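Local coordinates for protein amidohydrolase (Brucella melitensis biovar Abortus, PDB 4F0L) that probably acts as a metal-dependent deaminase of the amidohydrolase family, holding an iron(III) ion in this crystal, at residues A59-Y71 against D116-Y130. Sequence-based numbering, arbitrary orientation.
Sequences AGMANLHSHAFQY and DMLEAGFTRVGEFHY. With FE (Fe (III) ion), chain E.
D116 accepts the hydroxyl of Y71 on the anti lone pair of its OD2, with Y71 OH 2.6 Å away. R402 of the second subunit also binds Y71 OH. M117 crosses N63 at about a right angle, its CE against the amide. G121 closes the helix in a Schellman motif, and its carbonyl takes M61 N. The F122 ring lies under N63, whose ND2 sits 3.3 Å above the ring centre; S328 binds N63 OD1. Strands 61-66 and 122-129 run parallel from M61 and F122 on: T123 N donates to M61 O, R124 O receives N63 N, and N63 O receives G126 N. A beta bulge between N63 and S66 shifts the register by one residue. E127 bends at chi2 (60°), and its carboxylate grips S66 on the strand and A68 in the loop after it. E127 OE1 takes S66 OG, and E127 OE2 takes A68 N at 2.7 Å on its syn lone pair. F128 offers its ring face to the edge of H65, with centroids 4.6 Å apart. F128 O accepts a hydrogen bond from H67 ND1 at 3.0 Å, in the ring plane. That bond helps fix the ring rotation and leaves NE2 to the iron, which H65, H241 and D329 also bind. Y130 presents its ring face to the edge of F69. The two strands belong to the TIM-barrel-like amidohydrolase fold, with H65 of the HxH motif ending barrel strand 56-66 and H67 just beyond. Helix 103-119 leads into strand 122-129, which lies between strands 56-66 and 160-167.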
ATOM      1  N   ALA B  59       2.205  -3.454  21.179  1.00 13.71           N
ATOM      2  CA  ALA B  59       3.299  -4.417  21.176  1.00 13.74           C
ATOM      3  C   ALA B  59       4.176  -4.231  19.942  1.00 14.02           C
ATOM      4  O   ALA B  59       3.697  -3.792  18.910  1.00 13.64           O
ATOM      5  CB  ALA B  59       2.735  -5.837  21.179  1.00 14.15           C
ATOM      6  N   GLY B  60       5.455  -4.582  20.085  1.00 14.15           N
ATOM      7  CA  GLY B  60       6.356  -4.697  18.982  1.00 13.80           C
ATOM      8  C   GLY B  60       5.978  -5.860  18.090  1.00 13.83           C
ATOM      9  O   GLY B  60       5.538  -6.900  18.557  1.00 14.02           O
ATOM     10  N   MET B  61       6.113  -5.655  16.778  1.00 13.51           N
ATOM     11  CA  MET B  61       5.740  -6.661  15.800  1.00 13.25           C
ATOM     12  C   MET B  61       6.972  -7.436  15.372  1.00 13.04           C
ATOM     13  O   MET B  61       8.006  -6.850  15.005  1.00 12.00           O
ATOM     14  CB  MET B  61       5.128  -5.975  14.582  1.00 12.99           C
ATOM     15  CG  MET B  61       4.632  -6.907  13.485  1.00 13.39           C
ATOM     16  SD  MET B  61       3.198  -7.877  13.956  1.00 14.78           S
ATOM     17  CE  MET B  61       2.037  -6.507  13.992  1.00 13.67           C
ATOM     18  N   ALA B  62       6.864  -8.753  15.372  1.00 13.13           N
ATOM     19  CA  ALA B  62       7.913  -9.565  14.737  1.00 13.20           C
ATOM     20  C   ALA B  62       7.790  -9.473  13.246  1.00 12.93           C
ATOM     21  O   ALA B  62       6.680  -9.517  12.661  1.00 12.95           O
ATOM     22  CB  ALA B  62       7.855 -11.039  15.191  1.00 13.51           C
ATOM     23  N   ASN B  63       8.945  -9.378  12.591  1.00 13.16           N
ATOM     24  CA  ASN B  63       9.001  -9.464  11.145  1.00 12.46           C
ATOM     25  C   ASN B  63       9.517 -10.852  10.867  1.00 12.48           C
ATOM     26  O   ASN B  63      10.699 -11.092  10.873  1.00 12.52           O
ATOM     27  CB  ASN B  63       9.927  -8.374  10.586  1.00 12.76           C
ATOM     28  CG  ASN B  63       9.757  -8.176   9.085  1.00 12.34           C
ATOM     29  OD1 ASN B  63       9.792  -9.133   8.305  1.00 12.73           O
ATOM     30  ND2 ASN B  63       9.544  -6.944   8.688  1.00 11.99           N
ATOM     31  N   LEU B  64       8.621 -11.810  10.677  1.00 12.62           N
ATOM     32  CA  LEU B  64       9.028 -13.206  10.872  1.00 13.10           C
ATOM     33  C   LEU B  64       9.758 -13.865   9.692  1.00 13.26           C
ATOM     34  O   LEU B  64      10.086 -15.029   9.782  1.00 13.70           O
ATOM     35  CB  LEU B  64       7.830 -14.056  11.331  1.00 13.56           C
ATOM     36  CG  LEU B  64       6.534 -14.085  10.533  1.00 13.50           C
ATOM     37  CD1 LEU B  64       6.812 -14.210   9.043  1.00 13.01           C
ATOM     38  CD2 LEU B  64       5.701 -15.248  11.050  1.00 14.14           C
ATOM     39  N   HIS B  65      10.058 -13.122   8.617  1.00 12.72           N
ATOM     40  CA  HIS B  65      10.703 -13.714   7.416  1.00 12.98           C
ATOM     41  C   HIS B  65      11.292 -12.617   6.586  1.00 12.89           C
ATOM     42  O   HIS B  65      10.571 -11.752   6.065  1.00 11.98           O
ATOM     43  CB  HIS B  65       9.688 -14.468   6.578  1.00 13.22           C
ATOM     44  CG  HIS B  65      10.267 -15.256   5.444  1.00 13.39           C
ATOM     45  ND1 HIS B  65      10.911 -16.438   5.637  1.00 13.90           N
ATOM     46  CD2 HIS B  65      10.247 -15.041   4.077  1.00 13.50           C
ATOM     47  CE1 HIS B  65      11.322 -16.913   4.442  1.00 14.25           C
ATOM     48  NE2 HIS B  65      10.891 -16.082   3.489  1.00 13.72           N
ATOM     49  N   SER B  66      12.611 -12.653   6.493  1.00 13.66           N
ATOM     50  CA  SER B  66      13.433 -11.662   5.823  1.00 14.08           C
ATOM     51  C   SER B  66      14.626 -12.333   5.148  1.00 15.02           C
ATOM     52  O   SER B  66      15.222 -13.249   5.687  1.00 14.69           O
ATOM     53  CB  SER B  66      13.930 -10.637   6.841  1.00 13.92           C
ATOM     54  OG  SER B  66      15.018  -9.884   6.363  1.00 14.33           O
ATOM     55  N   HIS B  67      14.933 -11.875   3.937  1.00 16.04           N
ATOM     56  CA  HIS B  67      16.225 -12.098   3.308  1.00 17.20           C
ATOM     57  C   HIS B  67      16.889 -10.783   3.161  1.00 16.80           C
ATOM     58  O   HIS B  67      16.623 -10.043   2.198  1.00 16.22           O
ATOM     59  CB  HIS B  67      16.067 -12.752   1.941  1.00 18.88           C
ATOM     60  CG  HIS B  67      15.052 -13.847   1.926  1.00 20.34           C
ATOM     61  ND1 HIS B  67      15.166 -14.937   2.692  1.00 23.18           N
ATOM     62  CD2 HIS B  67      13.871 -13.980   1.221  1.00 21.07           C
ATOM     63  CE1 HIS B  67      14.093 -15.740   2.469  1.00 23.04           C
ATOM     64  NE2 HIS B  67      13.315 -15.147   1.574  1.00 21.59           N
ATOM     65  N   ALA B  68      17.804 -10.490   4.081  1.00 16.61           N
ATOM     66  CA  ALA B  68      18.308  -9.127   4.246  1.00 16.44           C
ATOM     67  C   ALA B  68      18.931  -8.582   2.963  1.00 17.05           C
ATOM     68  O   ALA B  68      18.702  -7.435   2.616  1.00 16.77           O
ATOM     69  CB  ALA B  68      19.297  -9.029   5.396  1.00 16.16           C
ATOM     70  N   PHE B  69      19.680  -9.406   2.233  1.00 18.03           N
ATOM     71  CA  PHE B  69      20.390  -8.916   1.040  1.00 18.53           C
ATOM     72  C   PHE B  69      19.467  -8.395  -0.049  1.00 17.98           C
ATOM     73  O   PHE B  69      19.861  -7.538  -0.811  1.00 17.00           O
ATOM     74  CB  PHE B  69      21.359  -9.976   0.475  1.00 20.08           C
ATOM     75  CG  PHE B  69      20.686 -11.119  -0.238  1.00 20.82           C
ATOM     76  CD1 PHE B  69      20.422 -11.046  -1.587  1.00 21.59           C
ATOM     77  CD2 PHE B  69      20.328 -12.281   0.451  1.00 21.39           C
ATOM     78  CE1 PHE B  69      19.806 -12.111  -2.244  1.00 22.19           C
ATOM     79  CE2 PHE B  69      19.717 -13.342  -0.192  1.00 21.32           C
ATOM     80  CZ  PHE B  69      19.450 -13.254  -1.547  1.00 21.65           C
ATOM     81  N   GLN B  70      18.238  -8.911  -0.097  1.00 17.89           N
ATOM     82  CA  GLN B  70      17.287  -8.520  -1.110  1.00 17.92           C
ATOM     83  C   GLN B  70      16.831  -7.078  -0.937  1.00 18.08           C
ATOM     84  O   GLN B  70      16.338  -6.465  -1.901  1.00 18.80           O
ATOM     85  CB  GLN B  70      16.096  -9.504  -1.178  1.00 17.73           C
ATOM     86  CG  GLN B  70      16.540 -10.894  -1.654  1.00 17.90           C
ATOM     87  CD  GLN B  70      15.424 -11.913  -1.706  1.00 18.44           C
ATOM     88  OE1 GLN B  70      14.267 -11.580  -1.599  1.00 19.01           O
ATOM     89  NE2 GLN B  70      15.773 -13.169  -1.945  1.00 19.22           N
ATOM     90  N   TYR B  71      16.986  -6.528   0.269  1.00 17.32           N
ATOM     91  CA  TYR B  71      16.695  -5.104   0.494  1.00 17.35           C
ATOM     92  C   TYR B  71      17.500  -4.245  -0.477  1.00 18.86           C
ATOM     93  O   TYR B  71      17.064  -3.176  -0.874  1.00 18.87           O
ATOM     94  CB  TYR B  71      17.068  -4.720   1.910  1.00 16.64           C
ATOM     95  CG  TYR B  71      16.818  -3.281   2.360  1.00 15.99           C
ATOM     96  CD1 TYR B  71      15.527  -2.798   2.591  1.00 14.75           C
ATOM     97  CD2 TYR B  71      17.898  -2.437   2.645  1.00 16.07           C
ATOM     98  CE1 TYR B  71      15.311  -1.495   3.031  1.00 14.84           C
ATOM     99  CE2 TYR B  71      17.706  -1.154   3.107  1.00 16.33           C
ATOM    100  CZ  TYR B  71      16.401  -0.672   3.287  1.00 15.67           C
ATOM    101  OH  TYR B  71      16.235   0.609   3.760  1.00 15.53           O
ATOM    102  N   ASP B 116      15.271   0.384   8.966  1.00 14.27           N
ATOM    103  CA  ASP B 116      13.985   0.596   8.300  1.00 15.33           C
ATOM    104  C   ASP B 116      12.851  -0.211   9.023  1.00 13.97           C
ATOM    105  O   ASP B 116      11.765   0.310   9.318  1.00 13.52           O
ATOM    106  CB  ASP B 116      14.154   0.147   6.840  1.00 16.97           C
ATOM    107  CG  ASP B 116      13.413   1.002   5.867  1.00 19.93           C
ATOM    108  OD1 ASP B 116      12.263   1.352   6.221  1.00 23.72           O
ATOM    109  OD2 ASP B 116      13.948   1.259   4.726  1.00 21.51           O
ATOM    110  N   MET B 117      13.112  -1.481   9.325  1.00 12.53           N
ATOM    111  CA  MET B 117      12.126  -2.307  10.063  1.00 11.87           C
ATOM    112  C   MET B 117      11.808  -1.696  11.424  1.00 11.42           C
ATOM    113  O   MET B 117      10.661  -1.578  11.782  1.00 11.10           O
ATOM    114  CB  MET B 117      12.650  -3.726  10.275  1.00 11.95           C
ATOM    115  CG  MET B 117      12.667  -4.579   8.995  1.00 12.14           C
ATOM    116  SD  MET B 117      13.256  -6.239   9.358  1.00 12.39           S
ATOM    117  CE  MET B 117      12.924  -7.107   7.816  1.00 11.93           C
ATOM    118  N   LEU B 118      12.836  -1.302  12.176  1.00 11.20           N
ATOM    119  CA  LEU B 118      12.623  -0.683  13.496  1.00 11.60           C
ATOM    120  C   LEU B 118      11.776   0.582  13.368  1.00 11.66           C
ATOM    121  O   LEU B 118      10.830   0.765  14.129  1.00 12.24           O
ATOM    122  CB  LEU B 118      13.950  -0.388  14.210  1.00 11.66           C
ATOM    123  CG  LEU B 118      14.611  -1.586  14.902  1.00 11.60           C
ATOM    124  CD1 LEU B 118      16.072  -1.351  15.244  1.00 11.47           C
ATOM    125  CD2 LEU B 118      13.830  -1.919  16.205  1.00 11.27           C
ATOM    126  N   GLU B 119      12.081   1.420  12.387  1.00 11.89           N
ATOM    127  CA  GLU B 119      11.307   2.636  12.147  1.00 12.21           C
ATOM    128  C   GLU B 119       9.825   2.365  11.748  1.00 11.76           C
ATOM    129  O   GLU B 119       8.944   3.165  12.007  1.00 11.44           O
ATOM    130  CB  GLU B 119      11.999   3.527  11.126  1.00 12.82           C
ATOM    131  CG  GLU B 119      13.300   4.164  11.614  1.00 13.24           C
ATOM    132  CD  GLU B 119      13.890   5.160  10.597  1.00 14.14           C
ATOM    133  OE1 GLU B 119      13.302   5.279   9.484  1.00 14.29           O
ATOM    134  OE2 GLU B 119      14.916   5.844  10.918  1.00 14.58           O
ATOM    135  N   ALA B 120       9.567   1.182  11.224  1.00 11.14           N
ATOM    136  CA  ALA B 120       8.236   0.765  10.888  1.00 11.08           C
ATOM    137  C   ALA B 120       7.523   0.057  12.075  1.00 11.09           C
ATOM    138  O   ALA B 120       6.364  -0.326  11.931  1.00 11.17           O
ATOM    139  CB  ALA B 120       8.288  -0.168   9.674  1.00 10.77           C
ATOM    140  N   GLY B 121       8.217  -0.162  13.196  1.00 10.82           N
ATOM    141  CA  GLY B 121       7.579  -0.733  14.380  1.00 11.07           C
ATOM    142  C   GLY B 121       7.788  -2.238  14.530  1.00 10.80           C
ATOM    143  O   GLY B 121       7.082  -2.890  15.317  1.00 10.97           O
ATOM    144  N   PHE B 122       8.690  -2.826  13.735  1.00 10.43           N
ATOM    145  CA  PHE B 122       9.046  -4.225  13.927  1.00 10.20           C
ATOM    146  C   PHE B 122      10.197  -4.279  14.919  1.00 10.57           C
ATOM    147  O   PHE B 122      11.210  -3.604  14.714  1.00 10.53           O
ATOM    148  CB  PHE B 122       9.532  -4.867  12.625  1.00 10.01           C
ATOM    149  CG  PHE B 122       8.494  -4.970  11.560  1.00 10.02           C
ATOM    150  CD1 PHE B 122       7.575  -5.998  11.570  1.00 10.15           C
ATOM    151  CD2 PHE B 122       8.477  -4.059  10.492  1.00 10.01           C
ATOM    152  CE1 PHE B 122       6.663  -6.135  10.537  1.00 10.29           C
ATOM    153  CE2 PHE B 122       7.565  -4.172   9.482  1.00 10.12           C
ATOM    154  CZ  PHE B 122       6.649  -5.214   9.500  1.00 10.38           C
ATOM    155  N   THR B 123      10.075  -5.108  15.961  1.00 10.84           N
ATOM    156  CA  THR B 123      11.054  -5.177  17.056  1.00 11.28           C
ATOM    157  C   THR B 123      11.933  -6.433  17.067  1.00 11.79           C
ATOM    158  O   THR B 123      12.882  -6.541  17.866  1.00 11.87           O
ATOM    159  CB  THR B 123      10.346  -5.066  18.404  1.00 11.64           C
ATOM    160  OG1 THR B 123       9.245  -5.998  18.476  1.00 11.59           O
ATOM    161  CG2 THR B 123       9.810  -3.626  18.589  1.00 11.61           C
ATOM    162  N   ARG B 124      11.635  -7.376  16.175  1.00 11.78           N
ATOM    163  CA  ARG B 124      12.418  -8.617  16.029  1.00 12.22           C
ATOM    164  C   ARG B 124      12.363  -9.025  14.594  1.00 11.92           C
ATOM    165  O   ARG B 124      11.349  -8.792  13.933  1.00 11.66           O
ATOM    166  CB  ARG B 124      11.893  -9.775  16.913  1.00 12.92           C
ATOM    167  CG  ARG B 124      12.635 -11.089  16.750  1.00 13.02           C
ATOM    168  CD  ARG B 124      12.172 -12.139  17.752  1.00 13.60           C
ATOM    169  NE  ARG B 124      12.564 -11.779  19.111  1.00 14.24           N
ATOM    170  CZ  ARG B 124      13.649 -12.219  19.744  1.00 14.75           C
ATOM    171  NH1 ARG B 124      14.506 -13.053  19.153  1.00 14.90           N
ATOM    172  NH2 ARG B 124      13.881 -11.822  20.994  1.00 15.52           N
ATOM    173  N   VAL B 125      13.440  -9.630  14.116  1.00 11.90           N
ATOM    174  CA  VAL B 125      13.446 -10.132  12.777  1.00 12.32           C
ATOM    175  C   VAL B 125      13.781 -11.600  12.762  1.00 12.57           C
ATOM    176  O   VAL B 125      14.624 -12.070  13.528  1.00 12.39           O
ATOM    177  CB  VAL B 125      14.394  -9.330  11.833  1.00 12.71           C
ATOM    178  CG1 VAL B 125      15.850  -9.392  12.304  1.00 12.71           C
ATOM    179  CG2 VAL B 125      14.225  -9.844  10.383  1.00 12.43           C
ATOM    180  N   GLY B 126      13.088 -12.314  11.886  1.00 12.95           N
ATOM    181  CA  GLY B 126      13.382 -13.713  11.574  1.00 13.49           C
ATOM    182  C   GLY B 126      14.133 -13.780  10.290  1.00 13.47           C
ATOM    183  O   GLY B 126      13.548 -13.673   9.223  1.00 15.70           O
ATOM    184  N   GLU B 127      15.453 -13.827  10.388  1.00 14.29           N
ATOM    185  CA  GLU B 127      16.326 -13.778   9.230  1.00 14.57           C
ATOM    186  C   GLU B 127      16.547 -15.181   8.661  1.00 14.62           C
ATOM    187  O   GLU B 127      17.250 -15.994   9.230  1.00 14.90           O
ATOM    188  CB  GLU B 127      17.667 -13.144   9.576  1.00 14.85           C
ATOM    189  CG  GLU B 127      18.573 -12.912   8.376  1.00 15.16           C
ATOM    190  CD  GLU B 127      17.985 -11.984   7.313  1.00 15.52           C
ATOM    191  OE1 GLU B 127      17.270 -11.009   7.664  1.00 15.74           O
ATOM    192  OE2 GLU B 127      18.253 -12.233   6.115  1.00 15.65           O
ATOM    193  N   PHE B 128      15.916 -15.413   7.530  1.00 14.67           N
ATOM    194  CA  PHE B 128      15.872 -16.696   6.848  1.00 15.25           C
ATOM    195  C   PHE B 128      17.069 -16.608   5.906  1.00 16.20           C
ATOM    196  O   PHE B 128      16.971 -16.106   4.761  1.00 17.93           O
ATOM    197  CB  PHE B 128      14.520 -16.778   6.112  1.00 14.56           C
ATOM    198  CG  PHE B 128      14.181 -18.120   5.518  1.00 14.50           C
ATOM    199  CD1 PHE B 128      14.715 -18.511   4.298  1.00 15.31           C
ATOM    200  CD2 PHE B 128      13.241 -18.922   6.102  1.00 14.52           C
ATOM    201  CE1 PHE B 128      14.341 -19.727   3.703  1.00 15.46           C
ATOM    202  CE2 PHE B 128      12.861 -20.123   5.525  1.00 15.00           C
ATOM    203  CZ  PHE B 128      13.410 -20.527   4.319  1.00 15.30           C
ATOM    204  N   HIS B 129      18.195 -17.100   6.415  1.00 17.08           N
ATOM    205  CA  HIS B 129      19.501 -16.722   5.933  1.00 18.42           C
ATOM    206  C   HIS B 129      20.156 -17.788   5.083  1.00 19.31           C
ATOM    207  O   HIS B 129      20.583 -18.837   5.616  1.00 18.65           O
ATOM    208  CB  HIS B 129      20.390 -16.456   7.148  1.00 18.56           C
ATOM    209  CG  HIS B 129      21.806 -16.155   6.789  1.00 19.19           C
ATOM    210  ND1 HIS B 129      22.132 -15.123   6.006  1.00 19.66           N
ATOM    211  CD2 HIS B 129      22.998 -16.803   7.117  1.00 20.02           C
ATOM    212  CE1 HIS B 129      23.470 -15.084   5.856  1.00 20.28           C
ATOM    213  NE2 HIS B 129      24.001 -16.116   6.532  1.00 20.05           N
ATOM    214  N   TYR B 130      20.251 -17.552   3.786  1.00 19.98           N
ATOM    215  CA  TYR B 130      20.850 -18.563   2.903  1.00 21.97           C
ATOM    216  C   TYR B 130      22.094 -18.133   2.132  1.00 21.18           C
ATOM    217  O   TYR B 130      22.619 -18.907   1.349  1.00 20.55           O
ATOM    218  CB  TYR B 130      19.812 -19.170   1.940  1.00 23.10           C
ATOM    219  CG  TYR B 130      19.072 -18.245   1.013  1.00 24.42           C
ATOM    220  CD1 TYR B 130      19.631 -17.824  -0.190  1.00 26.22           C
ATOM    221  CD2 TYR B 130      17.763 -17.874   1.279  1.00 26.55           C
ATOM    222  CE1 TYR B 130      18.926 -17.008  -1.067  1.00 27.40           C
ATOM    223  CE2 TYR B 130      17.046 -17.070   0.399  1.00 27.44           C
ATOM    224  CZ  TYR B 130      17.625 -16.647  -0.764  1.00 27.63           C
ATOM    225  OH  TYR B 130      16.908 -15.851  -1.627  1.00 27.57           O
TER
HETATM  226 FE    FE E 501      11.274 -15.895   1.360  1.00 32.76          FE
HETATM  227  O   HOH W   1       4.117  -2.770  16.174  1.00 13.75           O
HETATM  228  O   HOH W   2       9.528 -15.964   0.065  1.00 25.98           O
HETATM  229  O   HOH W   3      11.994 -15.791  -0.797  1.00 32.69           O